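Local coordinates for PKS_KS domain-containing protein (Photorhabdus luminescens subsp. laumondii, PDB 6SMO) that probably acts as a beta-ketoacyl synthase (ketosynthase) that extends acyl chains by condensation, and holds a polyketone chain in its pocket, at residues B[130-144]-B[156-168]. Sequence-based numbering, arbitrary orientation.
Sequences AIADAAGMEECLLRI and LIKSEDYDSFDFS. With LKZ (3,5,7,9,11-pentakis(oxidanylidene)dodecanal), chain H.
Met-137 of helix 134-144 lies against Ser-164 and Phe-165 of the loop 156-168. From CB, CG is turned anti to the carbonyl carbon of Met-137 (chi1 -70°). Met-137 CG then sits over the centre of one face of the Phe-165 ring, 3.9 Å from the centroid, as a CH-pi contact. The same Met-137 CG lies 3.6 Å from Ser-164 O. Met-137 SD follows, shifted toward the CD2 side of the ring, and comes within 3.5 Å of Phe-165 CD2. This is a Met-aromatic contact. A bend at chi3 (-86°) turns CE away from the Phe-165 ring and back toward Ala-134 of its own helix. At the edge of the ring stands Cys-140 SG, which also touches the Asp-161 carboxylate carbon CG.

Farther along the helix, Arg-143 meets Asp-161 from the opposite direction, their flat groups 43° apart. Arg-143 NH1 meets the syn side of Asp-161 OD1 at 2.9 Å. NH2 adds weak bonds to both carboxylate oxygens. NH1 also bonds Glu-139 OE1, and Lys-158 N holds Asp-161 OD2 from above the carboxylate plane.

At the other end, Ala-132 CB lies over the centre of the Phe-167 ring, 3.7 Å from the centroid, and Ala-130 O is at the ring edge. The neighbouring Ketoacyl_synth_N chain packs on Phe-165 and Phe-167. The CB of Ile-131 points away from the loop 156-168, and its CG2 lies against LKZ C6. The contact thus joins the loop leading to helix 169-178 to a helix whose preceding turn lines the acyl-chain pocket, in a thiolase-fold ketosynthase at its interface with a partner chain.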
ATOM      1  N   ALA B 130      -0.313  -6.032   1.911  1.00 35.40           N
ATOM      2  CA  ALA B 130       0.631  -5.168   2.647  1.00 35.83           C
ATOM      3  C   ALA B 130       2.073  -5.616   2.365  1.00 36.54           C
ATOM      4  O   ALA B 130       2.899  -4.733   2.117  1.00 36.38           O
ATOM      5  CB  ALA B 130       0.302  -5.211   4.114  1.00 36.03           C
ATOM      6  N   ILE B 131       2.348  -6.928   2.354  1.00 37.43           N
ATOM      7  CA  ILE B 131       3.742  -7.434   2.136  1.00 38.29           C
ATOM      8  C   ILE B 131       3.811  -8.434   0.980  1.00 38.61           C
ATOM      9  O   ILE B 131       4.907  -8.908   0.710  1.00 38.60           O
ATOM     10  CB  ILE B 131       4.325  -8.068   3.413  1.00 39.01           C
ATOM     11  CG1 ILE B 131       3.952  -9.544   3.524  1.00 39.31           C
ATOM     12  CG2 ILE B 131       3.929  -7.302   4.653  1.00 39.46           C
ATOM     13  CD1 ILE B 131       3.882 -10.044   4.935  1.00 39.64           C
ATOM     14  N   ALA B 132       2.681  -8.780   0.371  1.00 38.94           N
ATOM     15  CA  ALA B 132       2.601  -9.748  -0.751  1.00 39.73           C
ATOM     16  C   ALA B 132       3.300 -11.057  -0.350  1.00 40.67           C
ATOM     17  O   ALA B 132       3.029 -11.538   0.769  1.00 41.16           O
ATOM     18  CB  ALA B 132       3.189  -9.130  -1.998  1.00 39.40           C
ATOM     19  N   ASP B 133       4.166 -11.607  -1.213  1.00 41.90           N
ATOM     20  CA  ASP B 133       4.870 -12.900  -0.991  1.00 42.85           C
ATOM     21  C   ASP B 133       6.231 -12.630  -0.333  1.00 43.34           C
ATOM     22  O   ASP B 133       7.260 -13.020  -0.916  1.00 43.25           O
ATOM     23  CB  ASP B 133       5.001 -13.680  -2.303  1.00 43.92           C
ATOM     24  CG  ASP B 133       5.451 -15.122  -2.126  1.00 44.90           C
ATOM     25  OD1 ASP B 133       5.008 -15.760  -1.149  1.00 45.48           O
ATOM     26  OD2 ASP B 133       6.240 -15.594  -2.966  1.00 45.73           O
ATOM     27  N   ALA B 134       6.226 -11.999   0.847  1.00 43.56           N
ATOM     28  CA  ALA B 134       7.431 -11.690   1.654  1.00 43.62           C
ATOM     29  C   ALA B 134       8.083 -12.991   2.140  1.00 43.57           C
ATOM     30  O   ALA B 134       9.327 -13.029   2.221  1.00 44.04           O
ATOM     31  CB  ALA B 134       7.073 -10.789   2.812  1.00 43.57           C
ATOM     32  N   ALA B 135       7.271 -14.006   2.454  1.00 43.36           N
ATOM     33  CA  ALA B 135       7.719 -15.357   2.869  1.00 43.49           C
ATOM     34  C   ALA B 135       8.630 -15.948   1.787  1.00 43.54           C
ATOM     35  O   ALA B 135       9.722 -16.439   2.138  1.00 43.72           O
ATOM     36  CB  ALA B 135       6.525 -16.244   3.128  1.00 43.17           C
ATOM     37  N   GLY B 136       8.191 -15.890   0.525  1.00 43.48           N
ATOM     38  CA  GLY B 136       8.946 -16.365  -0.652  1.00 43.97           C
ATOM     39  C   GLY B 136      10.222 -15.568  -0.872  1.00 44.38           C
ATOM     40  O   GLY B 136      11.236 -16.180  -1.260  1.00 44.46           O
ATOM     41  N   MET B 137      10.173 -14.251  -0.637  1.00 44.71           N
ATOM     42  CA  MET B 137      11.329 -13.322  -0.777  1.00 44.92           C
ATOM     43  C   MET B 137      12.361 -13.613   0.320  1.00 46.18           C
ATOM     44  O   MET B 137      13.566 -13.636   0.001  1.00 46.42           O
ATOM     45  CB  MET B 137      10.883 -11.858  -0.683  1.00 44.49           C
ATOM     46  CG  MET B 137      10.077 -11.391  -1.883  1.00 43.97           C
ATOM     47  SD  MET B 137       9.825  -9.595  -1.919  1.00 43.64           S
ATOM     48  CE  MET B 137       8.357  -9.438  -0.903  1.00 43.28           C
ATOM     49  N   GLU B 138      11.900 -13.820   1.560  1.00 47.10           N
ATOM     50  CA  GLU B 138      12.748 -14.133   2.743  1.00 48.41           C
ATOM     51  C   GLU B 138      13.437 -15.487   2.531  1.00 49.89           C
ATOM     52  O   GLU B 138      14.663 -15.565   2.747  1.00 50.01           O
ATOM     53  CB  GLU B 138      11.899 -14.148   4.016  1.00 48.23           C
ATOM     54  CG  GLU B 138      12.688 -14.427   5.285  1.00 48.61           C
ATOM     55  CD  GLU B 138      11.858 -14.927   6.455  1.00 48.97           C
ATOM     56  OE1 GLU B 138      12.197 -14.591   7.606  1.00 48.76           O
ATOM     57  OE2 GLU B 138      10.877 -15.658   6.212  1.00 49.43           O
ATOM     58  N   GLU B 139      12.666 -16.506   2.135  1.00 51.10           N
ATOM     59  CA  GLU B 139      13.140 -17.899   1.904  1.00 52.13           C
ATOM     60  C   GLU B 139      14.197 -17.902   0.792  1.00 53.14           C
ATOM     61  O   GLU B 139      15.199 -18.630   0.938  1.00 53.32           O
ATOM     62  CB  GLU B 139      11.954 -18.806   1.564  1.00 52.71           C
ATOM     63  CG  GLU B 139      12.317 -20.277   1.442  1.00 53.20           C
ATOM     64  CD  GLU B 139      12.891 -20.703   0.101  1.00 54.13           C
ATOM     65  OE1 GLU B 139      12.527 -20.089  -0.923  1.00 53.90           O
ATOM     66  OE2 GLU B 139      13.705 -21.647   0.084  1.00 55.07           O
ATOM     67  N   CYS B 140      13.975 -17.121  -0.271  1.00 54.00           N
ATOM     68  CA  CYS B 140      14.899 -16.954  -1.427  1.00 54.45           C
ATOM     69  C   CYS B 140      16.233 -16.365  -0.951  1.00 55.30           C
ATOM     70  O   CYS B 140      17.284 -16.901  -1.346  1.00 55.61           O
ATOM     71  CB  CYS B 140      14.285 -16.060  -2.498  1.00 54.61           C
ATOM     72  SG  CYS B 140      15.429 -15.642  -3.840  1.00 54.45           S
ATOM     73  N   LEU B 141      16.176 -15.309  -0.129  1.00 55.43           N
ATOM     74  CA  LEU B 141      17.349 -14.540   0.376  1.00 55.54           C
ATOM     75  C   LEU B 141      18.254 -15.443   1.227  1.00 56.19           C
ATOM     76  O   LEU B 141      19.486 -15.352   1.068  1.00 56.01           O
ATOM     77  CB  LEU B 141      16.843 -13.339   1.183  1.00 54.89           C
ATOM     78  CG  LEU B 141      17.896 -12.548   1.962  1.00 55.07           C
ATOM     79  CD1 LEU B 141      18.947 -11.955   1.034  1.00 55.04           C
ATOM     80  CD2 LEU B 141      17.240 -11.451   2.785  1.00 55.24           C
ATOM     81  N   LEU B 142      17.667 -16.266   2.101  1.00 57.20           N
ATOM     82  CA  LEU B 142      18.404 -17.125   3.068  1.00 58.58           C
ATOM     83  C   LEU B 142      18.964 -18.366   2.361  1.00 60.15           C
ATOM     84  O   LEU B 142      20.023 -18.859   2.797  1.00 60.64           O
ATOM     85  CB  LEU B 142      17.464 -17.511   4.215  1.00 58.77           C
ATOM     86  CG  LEU B 142      17.108 -16.373   5.168  1.00 58.90           C
ATOM     87  CD1 LEU B 142      15.909 -16.739   6.026  1.00 59.39           C
ATOM     88  CD2 LEU B 142      18.297 -16.000   6.042  1.00 59.22           C
ATOM     89  N   ARG B 143      18.278 -18.848   1.320  1.00 60.84           N
ATOM     90  CA  ARG B 143      18.706 -20.005   0.489  1.00 61.34           C
ATOM     91  C   ARG B 143      19.988 -19.641  -0.273  1.00 61.90           C
ATOM     92  O   ARG B 143      20.939 -20.448  -0.240  1.00 62.52           O
ATOM     93  CB  ARG B 143      17.586 -20.403  -0.477  1.00 61.08           C
ATOM     94  CG  ARG B 143      17.870 -21.649  -1.303  1.00 61.68           C
ATOM     95  CD  ARG B 143      17.270 -21.544  -2.692  1.00 61.99           C
ATOM     96  NE  ARG B 143      15.848 -21.225  -2.659  1.00 61.63           N
ATOM     97  CZ  ARG B 143      15.127 -20.835  -3.709  1.00 61.79           C
ATOM     98  NH1 ARG B 143      13.840 -20.570  -3.562  1.00 61.70           N
ATOM     99  NH2 ARG B 143      15.689 -20.706  -4.900  1.00 62.05           N
ATOM    100  N   ILE B 144      20.004 -18.474  -0.927  1.00 61.39           N
ATOM    101  CA  ILE B 144      21.120 -18.012  -1.813  1.00 61.29           C
ATOM    102  C   ILE B 144      22.335 -17.599  -0.968  1.00 61.59           C
ATOM    103  O   ILE B 144      23.447 -17.584  -1.531  1.00 61.96           O
ATOM    104  CB  ILE B 144      20.663 -16.880  -2.763  1.00 60.83           C
ATOM    105  CG1 ILE B 144      20.197 -15.628  -2.012  1.00 60.21           C
ATOM    106  CG2 ILE B 144      19.609 -17.400  -3.730  1.00 60.84           C
ATOM    107  CD1 ILE B 144      19.721 -14.499  -2.903  1.00 59.43           C
ATOM    108  N   LEU B 156      22.826 -19.829  -7.349  1.00 74.82           N
ATOM    109  CA  LEU B 156      21.725 -20.479  -6.581  1.00 73.43           C
ATOM    110  C   LEU B 156      20.379 -19.790  -6.857  1.00 72.34           C
ATOM    111  O   LEU B 156      19.343 -20.400  -6.525  1.00 72.16           O
ATOM    112  CB  LEU B 156      22.049 -20.459  -5.082  1.00 72.41           C
ATOM    113  CG  LEU B 156      23.050 -21.510  -4.597  1.00 72.49           C
ATOM    114  CD1 LEU B 156      23.396 -21.287  -3.134  1.00 72.27           C
ATOM    115  CD2 LEU B 156      22.517 -22.921  -4.799  1.00 71.95           C
ATOM    116  N   ILE B 157      20.382 -18.580  -7.433  1.00 71.22           N
ATOM    117  CA  ILE B 157      19.139 -17.825  -7.784  1.00 69.59           C
ATOM    118  C   ILE B 157      18.438 -18.561  -8.933  1.00 69.54           C
ATOM    119  O   ILE B 157      18.996 -18.585 -10.047  1.00 67.44           O
ATOM    120  CB  ILE B 157      19.438 -16.355  -8.149  1.00 69.00           C
ATOM    121  CG1 ILE B 157      20.117 -15.603  -7.001  1.00 69.36           C
ATOM    122  CG2 ILE B 157      18.167 -15.645  -8.599  1.00 67.93           C
ATOM    123  CD1 ILE B 157      20.811 -14.330  -7.429  1.00 69.80           C
ATOM    124  N   LYS B 158      17.260 -19.131  -8.661  1.00 70.17           N
ATOM    125  CA  LYS B 158      16.438 -19.885  -9.647  1.00 71.40           C
ATOM    126  C   LYS B 158      15.601 -18.902 -10.473  1.00 71.24           C
ATOM    127  O   LYS B 158      15.432 -17.746 -10.037  1.00 70.81           O
ATOM    128  CB  LYS B 158      15.538 -20.901  -8.934  1.00 72.09           C
ATOM    129  CG  LYS B 158      16.254 -22.135  -8.403  1.00 73.30           C
ATOM    130  CD  LYS B 158      16.637 -23.121  -9.484  1.00 74.08           C
ATOM    131  CE  LYS B 158      17.358 -24.339  -8.948  1.00 75.01           C
ATOM    132  NZ  LYS B 158      17.584 -25.352 -10.006  1.00 75.46           N
ATOM    133  N   SER B 159      15.102 -19.363 -11.625  1.00 72.12           N
ATOM    134  CA  SER B 159      14.210 -18.609 -12.547  1.00 72.57           C
ATOM    135  C   SER B 159      12.860 -18.339 -11.869  1.00 71.41           C
ATOM    136  O   SER B 159      12.259 -17.282 -12.151  1.00 70.64           O
ATOM    137  CB  SER B 159      14.033 -19.354 -13.847  1.00 73.26           C
ATOM    138  OG  SER B 159      13.242 -18.607 -14.759  1.00 73.34           O
ATOM    139  N   GLU B 160      12.415 -19.254 -10.999  1.00 70.71           N
ATOM    140  CA  GLU B 160      11.083 -19.224 -10.334  1.00 68.91           C
ATOM    141  C   GLU B 160      11.056 -18.160  -9.226  1.00 66.79           C
ATOM    142  O   GLU B 160       9.942 -17.744  -8.850  1.00 64.92           O
ATOM    143  CB  GLU B 160      10.747 -20.599  -9.749  1.00 71.36           C
ATOM    144  CG  GLU B 160      10.698 -21.722 -10.774  1.00 73.36           C
ATOM    145  CD  GLU B 160       9.488 -21.713 -11.694  1.00 74.70           C
ATOM    146  OE1 GLU B 160       9.335 -20.742 -12.462  1.00 76.25           O
ATOM    147  OE2 GLU B 160       8.701 -22.680 -11.643  1.00 75.51           O
ATOM    148  N   ASP B 161      12.225 -17.739  -8.725  1.00 64.60           N
ATOM    149  CA  ASP B 161      12.374 -16.840  -7.545  1.00 63.05           C
ATOM    150  C   ASP B 161      11.850 -15.429  -7.852  1.00 60.92           C
ATOM    151  O   ASP B 161      11.436 -14.747  -6.894  1.00 59.26           O
ATOM    152  CB  ASP B 161      13.830 -16.763  -7.078  1.00 62.58           C
ATOM    153  CG  ASP B 161      14.335 -18.024  -6.398  1.00 63.05           C
ATOM    154  OD1 ASP B 161      13.529 -18.691  -5.717  1.00 62.97           O
ATOM    155  OD2 ASP B 161      15.534 -18.329  -6.552  1.00 62.92           O
ATOM    156  N   TYR B 162      11.881 -15.001  -9.119  1.00 59.97           N
ATOM    157  CA  TYR B 162      11.485 -13.635  -9.560  1.00 58.92           C
ATOM    158  C   TYR B 162       9.989 -13.399  -9.306  1.00 57.54           C
ATOM    159  O   TYR B 162       9.602 -12.232  -9.088  1.00 55.94           O
ATOM    160  CB  TYR B 162      11.827 -13.417 -11.036  1.00 59.99           C
ATOM    161  CG  TYR B 162      11.636 -11.998 -11.511  1.00 60.85           C
ATOM    162  CD1 TYR B 162      12.572 -11.017 -11.220  1.00 61.36           C
ATOM    163  CD2 TYR B 162      10.517 -11.629 -12.241  1.00 60.96           C
ATOM    164  CE1 TYR B 162      12.404  -9.709 -11.646  1.00 61.82           C
ATOM    165  CE2 TYR B 162      10.335 -10.325 -12.676  1.00 61.49           C
ATOM    166  CZ  TYR B 162      11.282  -9.361 -12.378  1.00 61.88           C
ATOM    167  OH  TYR B 162      11.111  -8.076 -12.801  1.00 63.20           O
ATOM    168  N   ASP B 163       9.182 -14.467  -9.331  1.00 56.24           N
ATOM    169  CA  ASP B 163       7.706 -14.423  -9.140  1.00 55.65           C
ATOM    170  C   ASP B 163       7.371 -14.013  -7.699  1.00 54.26           C
ATOM    171  O   ASP B 163       6.276 -13.452  -7.494  1.00 54.40           O
ATOM    172  CB  ASP B 163       7.060 -15.767  -9.493  1.00 56.43           C
ATOM    173  CG  ASP B 163       7.251 -16.190 -10.941  1.00 57.01           C
ATOM    174  OD1 ASP B 163       7.368 -15.298 -11.806  1.00 57.60           O
ATOM    175  OD2 ASP B 163       7.282 -17.412 -11.192  1.00 57.05           O
ATOM    176  N   SER B 164       8.267 -14.285  -6.743  1.00 52.44           N
ATOM    177  CA  SER B 164       8.101 -13.964  -5.299  1.00 51.27           C
ATOM    178  C   SER B 164       8.120 -12.445  -5.079  1.00 50.05           C
ATOM    179  O   SER B 164       7.376 -11.970  -4.201  1.00 49.08           O
ATOM    180  CB  SER B 164       9.155 -14.647  -4.465  1.00 51.62           C
ATOM    181  OG  SER B 164       9.109 -16.055  -4.641  1.00 52.13           O
ATOM    182  N   PHE B 165       8.939 -11.717  -5.846  1.00 49.76           N
ATOM    183  CA  PHE B 165       9.139 -10.247  -5.721  1.00 49.23           C
ATOM    184  C   PHE B 165       7.993  -9.485  -6.402  1.00 48.60           C
ATOM    185  O   PHE B 165       7.867  -8.270  -6.153  1.00 47.82           O
ATOM    186  CB  PHE B 165      10.504  -9.844  -6.285  1.00 49.34           C
ATOM    187  CG  PHE B 165      11.673 -10.282  -5.439  1.00 49.13           C
ATOM    188  CD1 PHE B 165      12.201 -11.559  -5.562  1.00 49.48           C
ATOM    189  CD2 PHE B 165      12.240  -9.421  -4.511  1.00 49.25           C
ATOM    190  CE1 PHE B 165      13.273 -11.962  -4.780  1.00 49.79           C
ATOM    191  CE2 PHE B 165      13.312  -9.825  -3.730  1.00 49.80           C
ATOM    192  CZ  PHE B 165      13.827 -11.094  -3.865  1.00 49.96           C
ATOM    193  N   ASP B 166       7.191 -10.167  -7.228  1.00 48.41           N
ATOM    194  CA  ASP B 166       5.983  -9.595  -7.884  1.00 47.89           C
ATOM    195  C   ASP B 166       4.900  -9.385  -6.819  1.00 46.37           C
ATOM    196  O   ASP B 166       4.400 -10.391  -6.278  1.00 45.72           O
ATOM    197  CB  ASP B 166       5.498 -10.488  -9.031  1.00 49.23           C
ATOM    198  CG  ASP B 166       4.262  -9.979  -9.757  1.00 49.97           C
ATOM    199  OD1 ASP B 166       3.895  -8.805  -9.553  1.00 50.59           O
ATOM    200  OD2 ASP B 166       3.675 -10.765 -10.529  1.00 51.37           O
ATOM    201  N   PHE B 167       4.556  -8.122  -6.542  1.00 45.17           N
ATOM    202  CA  PHE B 167       3.547  -7.705  -5.531  1.00 44.13           C
ATOM    203  C   PHE B 167       2.133  -8.021  -6.033  1.00 43.61           C
ATOM    204  O   PHE B 167       1.285  -8.409  -5.206  1.00 42.95           O
ATOM    205  CB  PHE B 167       3.686  -6.215  -5.202  1.00 43.89           C
ATOM    206  CG  PHE B 167       4.051  -5.908  -3.770  1.00 43.85           C
ATOM    207  CD1 PHE B 167       5.356  -6.050  -3.321  1.00 43.92           C
ATOM    208  CD2 PHE B 167       3.089  -5.467  -2.874  1.00 43.46           C
ATOM    209  CE1 PHE B 167       5.686  -5.763  -2.005  1.00 43.94           C
ATOM    210  CE2 PHE B 167       3.422  -5.179  -1.559  1.00 43.41           C
ATOM    211  CZ  PHE B 167       4.720  -5.328  -1.127  1.00 43.64           C
ATOM    212  N   SER B 168       1.891  -7.858  -7.339  1.00 43.38           N
ATOM    213  CA  SER B 168       0.567  -8.040  -7.992  1.00 43.75           C
ATOM    214  C   SER B 168       0.476  -9.420  -8.656  1.00 43.99           C
ATOM    215  O   SER B 168      -0.060  -9.500  -9.779  1.00 44.54           O
ATOM    216  CB  SER B 168       0.301  -6.932  -8.979  1.00 43.91           C
ATOM    217  OG  SER B 168       1.285  -6.918 -10.005  1.00 44.43           O
TER
HETATM  218  C4  LKZ H 501       6.979  -5.906   7.889  1.00 56.67           C
HETATM  219  C5  LKZ H 501       6.512  -4.855   6.915  1.00 55.90           C
HETATM  220  C6  LKZ H 501       5.099  -5.006   6.343  1.00 54.13           C
HETATM  221  C7  LKZ H 501       4.224  -3.911   6.912  1.00 53.98           C
HETATM  222  C8  LKZ H 501       2.773  -3.772   6.436  1.00 53.57           C
HETATM  223  C10 LKZ H 501      -0.625  -2.133  10.055  1.00 50.39           C
HETATM  224  C22 LKZ H 501       7.844  -6.892   7.129  1.00 57.45           C
HETATM  225  C11 LKZ H 501      -1.372  -3.410   9.766  1.00 49.00           C
HETATM  226  O19 LKZ H 501      -1.470  -4.309  10.581  1.00 50.76           O
HETATM  227  C3  LKZ H 501       0.248  -1.943   8.829  1.00 51.25           C
HETATM  228  O23 LKZ H 501       0.216  -0.898   8.204  1.00 51.50           O
HETATM  229  C2  LKZ H 501       1.053  -3.157   8.345  1.00 52.69           C
HETATM  230  C9  LKZ H 501       2.111  -2.720   7.330  1.00 53.28           C
HETATM  231  O20 LKZ H 501       2.494  -1.567   7.281  1.00 54.56           O
HETATM  232  O21 LKZ H 501       4.661  -3.185   7.778  1.00 53.48           O
HETATM  233  O22 LKZ H 501       7.259  -3.946   6.591  1.00 56.92           O
HETATM  234  O24 LKZ H 501       9.063  -6.807   7.102  1.00 58.84           O
HETATM  235  C23 LKZ H 501       7.102  -7.998   6.404  1.00 57.56           C